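Local structure of citrate lyase subunit beta-like protein (6CJ4) at the acetoacetic acid site. The protein binds magnesium and acetoacetate as a trimeric member of the HpcH/HpaI aldolase family and is probably a carbon-carbon lyase. Residues are numbered along the deposited sequence; one frame, centred on the assembly and turned at random. Chains: chain A/B, Citrate lyase subunit beta-like protein.

The acetoacetic acid site. Residues chain A 20, 72, 118, 120, 141, 143-146, 189; chain B 261, 263. With AAE (acetoacetic acid), chain C; MG (magnesium ion), chain D.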
loop_
_atom_site.group_PDB
_atom_site.type_symbol
_atom_site.label_atom_id
_atom_site.label_comp_id
_atom_site.label_asym_id
_atom_site.label_seq_id
_atom_site.Cartn_x
_atom_site.Cartn_y
_atom_site.Cartn_z
ATOM N N PHE A 20 -12.523 -13.893 20.603
ATOM C CA PHE A 20 -13.039 -15.113 19.992
ATOM C C PHE A 20 -13.323 -16.167 21.055
ATOM O O PHE A 20 -12.519 -16.392 21.964
ATOM C CB PHE A 20 -12.035 -15.705 18.991
ATOM C CG PHE A 20 -12.043 -15.067 17.629
ATOM C CD1 PHE A 20 -13.099 -15.280 16.746
ATOM C CD2 PHE A 20 -10.958 -14.316 17.202
ATOM C CE1 PHE A 20 -13.090 -14.715 15.481
ATOM C CE2 PHE A 20 -10.934 -13.745 15.936
ATOM C CZ PHE A 20 -12.009 -13.942 15.069
ATOM N N ARG A 72 -19.013 -15.327 14.078
ATOM C CA ARG A 72 -18.227 -15.567 12.870
ATOM C C ARG A 72 -18.773 -16.797 12.159
ATOM O O ARG A 72 -18.736 -17.908 12.703
ATOM C CB ARG A 72 -16.735 -15.744 13.151
ATOM C CG ARG A 72 -15.977 -15.994 11.829
ATOM C CD ARG A 72 -14.468 -15.726 11.918
ATOM N NE ARG A 72 -13.763 -16.791 12.618
ATOM C CZ ARG A 72 -12.438 -16.910 12.628
ATOM N NH1 ARG A 72 -11.691 -16.034 11.966
ATOM N NH2 ARG A 72 -11.866 -17.907 13.280
ATOM N N LEU A 118 -13.939 -9.893 7.350
ATOM C CA LEU A 118 -12.583 -10.272 7.742
ATOM C C LEU A 118 -11.807 -10.535 6.455
ATOM O O LEU A 118 -12.000 -11.560 5.789
ATOM C CB LEU A 118 -12.610 -11.481 8.674
ATOM C CG LEU A 118 -11.283 -12.187 8.981
ATOM C CD1 LEU A 118 -10.211 -11.221 9.508
ATOM C CD2 LEU A 118 -11.524 -13.344 9.977
ATOM N N GLU A 120 -8.575 -11.533 4.583
ATOM C CA GLU A 120 -7.447 -12.391 4.929
ATOM C C GLU A 120 -6.999 -13.196 3.717
ATOM O O GLU A 120 -6.487 -14.311 3.865
ATOM C CB GLU A 120 -7.816 -13.322 6.108
ATOM C CG GLU A 120 -9.141 -14.063 5.919
ATOM C CD GLU A 120 -9.573 -14.864 7.144
ATOM O OE1 GLU A 120 -8.746 -15.053 8.068
ATOM O OE2 GLU A 120 -10.745 -15.314 7.178
ATOM N N MET A 141 -11.972 -6.243 9.458
ATOM C CA MET A 141 -10.857 -6.840 10.186
ATOM C C MET A 141 -9.899 -7.433 9.166
ATOM O O MET A 141 -10.272 -7.693 8.019
ATOM C CB MET A 141 -11.361 -7.921 11.157
ATOM C CG MET A 141 -10.304 -8.566 12.058
ATOM S SD MET A 141 -11.100 -9.835 13.088
ATOM C CE MET A 141 -9.629 -10.541 13.841
ATOM N N GLY A 143 -6.680 -10.547 8.706
ATOM C CA GLY A 143 -6.083 -11.749 9.268
ATOM C C GLY A 143 -4.780 -12.101 8.582
ATOM O O GLY A 143 -4.773 -12.449 7.399
ATOM N N ALA A 144 -3.669 -12.022 9.321
ATOM C CA ALA A 144 -2.349 -12.185 8.715
ATOM C C ALA A 144 -2.064 -13.625 8.320
ATOM O O ALA A 144 -1.331 -13.867 7.349
ATOM C CB ALA A 144 -1.258 -11.712 9.684
ATOM N N GLU A 145 -2.580 -14.591 9.083
ATOM C CA GLU A 145 -2.152 -15.973 8.897
ATOM C C GLU A 145 -2.832 -16.606 7.691
ATOM O O GLU A 145 -2.168 -17.244 6.865
ATOM C CB GLU A 145 -2.409 -16.773 10.173
ATOM C CG GLU A 145 -1.854 -16.082 11.419
ATOM C CD GLU A 145 -0.362 -15.767 11.306
ATOM O OE1 GLU A 145 0.390 -16.607 10.765
ATOM O OE2 GLU A 145 0.055 -14.673 11.754
ATOM N N ASP A 146 -4.156 -16.443 7.571
ATOM C CA ASP A 146 -4.826 -16.893 6.353
ATOM C C ASP A 146 -4.319 -16.132 5.134
ATOM O O ASP A 146 -4.266 -16.693 4.029
ATOM C CB ASP A 146 -6.346 -16.746 6.481
ATOM C CG ASP A 146 -7.020 -18.012 7.000
ATOM O OD1 ASP A 146 -6.663 -19.113 6.531
ATOM O OD2 ASP A 146 -7.903 -17.910 7.883
ATOM N N VAL A 189 -5.462 -10.588 15.414
ATOM C CA VAL A 189 -5.158 -11.289 16.655
ATOM C C VAL A 189 -3.652 -11.436 16.823
ATOM O O VAL A 189 -2.897 -11.564 15.849
ATOM C CB VAL A 189 -5.840 -12.670 16.700
ATOM C CG1 VAL A 189 -7.362 -12.534 16.624
ATOM C CG2 VAL A 189 -5.316 -13.580 15.594
ATOM N N ASP B 261 -3.936 -21.857 14.728
ATOM C CA ASP B 261 -5.201 -21.934 14.016
ATOM C C ASP B 261 -4.998 -22.671 12.692
ATOM O O ASP B 261 -3.889 -23.093 12.349
ATOM C CB ASP B 261 -5.793 -20.534 13.808
ATOM C CG ASP B 261 -4.856 -19.594 13.059
ATOM O OD1 ASP B 261 -3.719 -19.996 12.742
ATOM O OD2 ASP B 261 -5.263 -18.444 12.778
ATOM N N PRO B 263 -4.832 -21.705 9.478
ATOM C CA PRO B 263 -3.800 -21.249 8.530
ATOM C C PRO B 263 -2.376 -21.523 8.986
ATOM O O PRO B 263 -1.499 -21.689 8.129
ATOM C CB PRO B 263 -4.069 -19.745 8.405
ATOM C CG PRO B 263 -4.903 -19.390 9.592
ATOM C CD PRO B 263 -5.718 -20.598 9.886
HETATM O O1 AAE C . -6.448 -16.025 9.671
HETATM C C2 AAE C . -5.980 -15.360 10.630
HETATM O O3 AAE C . -4.915 -14.691 10.484
HETATM C C4 AAE C . -6.673 -15.343 11.955
HETATM C C5 AAE C . -8.144 -15.066 11.971
HETATM O O8 AAE C . -8.857 -15.522 11.081
HETATM C C9 AAE C . -8.724 -14.268 13.087
HETATM MG MG MG D . -8.458 -16.686 9.372
HETATM O O HOH W 1 -8.299 -18.400 10.578
HETATM O O HOH W 2 -10.527 -17.026 9.063
HETATM O O HOH W 3 -4.136 -12.664 12.156
#
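Acetoacetate chelates the magnesium ion through one carboxylate oxygen, O1, and its ketone oxygen, O8, the latter 2.1 Å from MG. A:Glu120 OE1 and A:Asp146 OD2, at 2.0 Å from MG, make up, with two waters, the near-octahedral arrangement seen. The A:Glu120 side chain leaves the backbone with CG in the crowded position between N and the carbonyl carbon (chi1 50°) and then runs extended, so that its tip reaches the metal with OE1, while OE2 is 2.6 Å from the oxygen of a metal-bound water, a hydrogen bond within the shell. That second bond should restrain the rotation of the carboxylate.

The ketone oxygen is gripped a second time: A:Arg72 NH1 donates to AAE O8 at 3.0 Å, with the oxygen 6° out of the guanidinium plane. This side chain starts with CG anti to the backbone N and bends at chi3 (76°). A:Phe20 CE1, 3.6 Å above the centre of one guanidinium face, and A:Leu118 CD2, in the plane at the edge, fix the tilt of the group so that NH1 points in plane at O8. Metal and arginine together would polarise the carbonyl.

At the opposite end, the first turn of helix 144-150 presents backbone N-H groups to the carboxylate. A:Glu145 N binds AAE O3 at 2.7 Å, A:Asp146 N binds AAE O1 at 3.1 Å, and a water links A:Ala144 N to O3. The helix N-terminus would favour the negative charge.

The methyl C9 points into an apolar wall, meeting A:Phe20 at CE2, 3.6 Å from AAE C9, out of the ring plane, and the extended A:Met141 through its terminal CE. From a neighbouring subunit, B:Pro263 crosses A:Asp146 obliquely; B:Asp261 OD2, poorly ordered, approaches methylene C4. Protein hides 201 of the ligand's 213 Å². This intersubunit pocket thus holds a 3-oxoacid on magnesium, an arrangement suited to the family's lyase chemistry, and ties the site to the trimer.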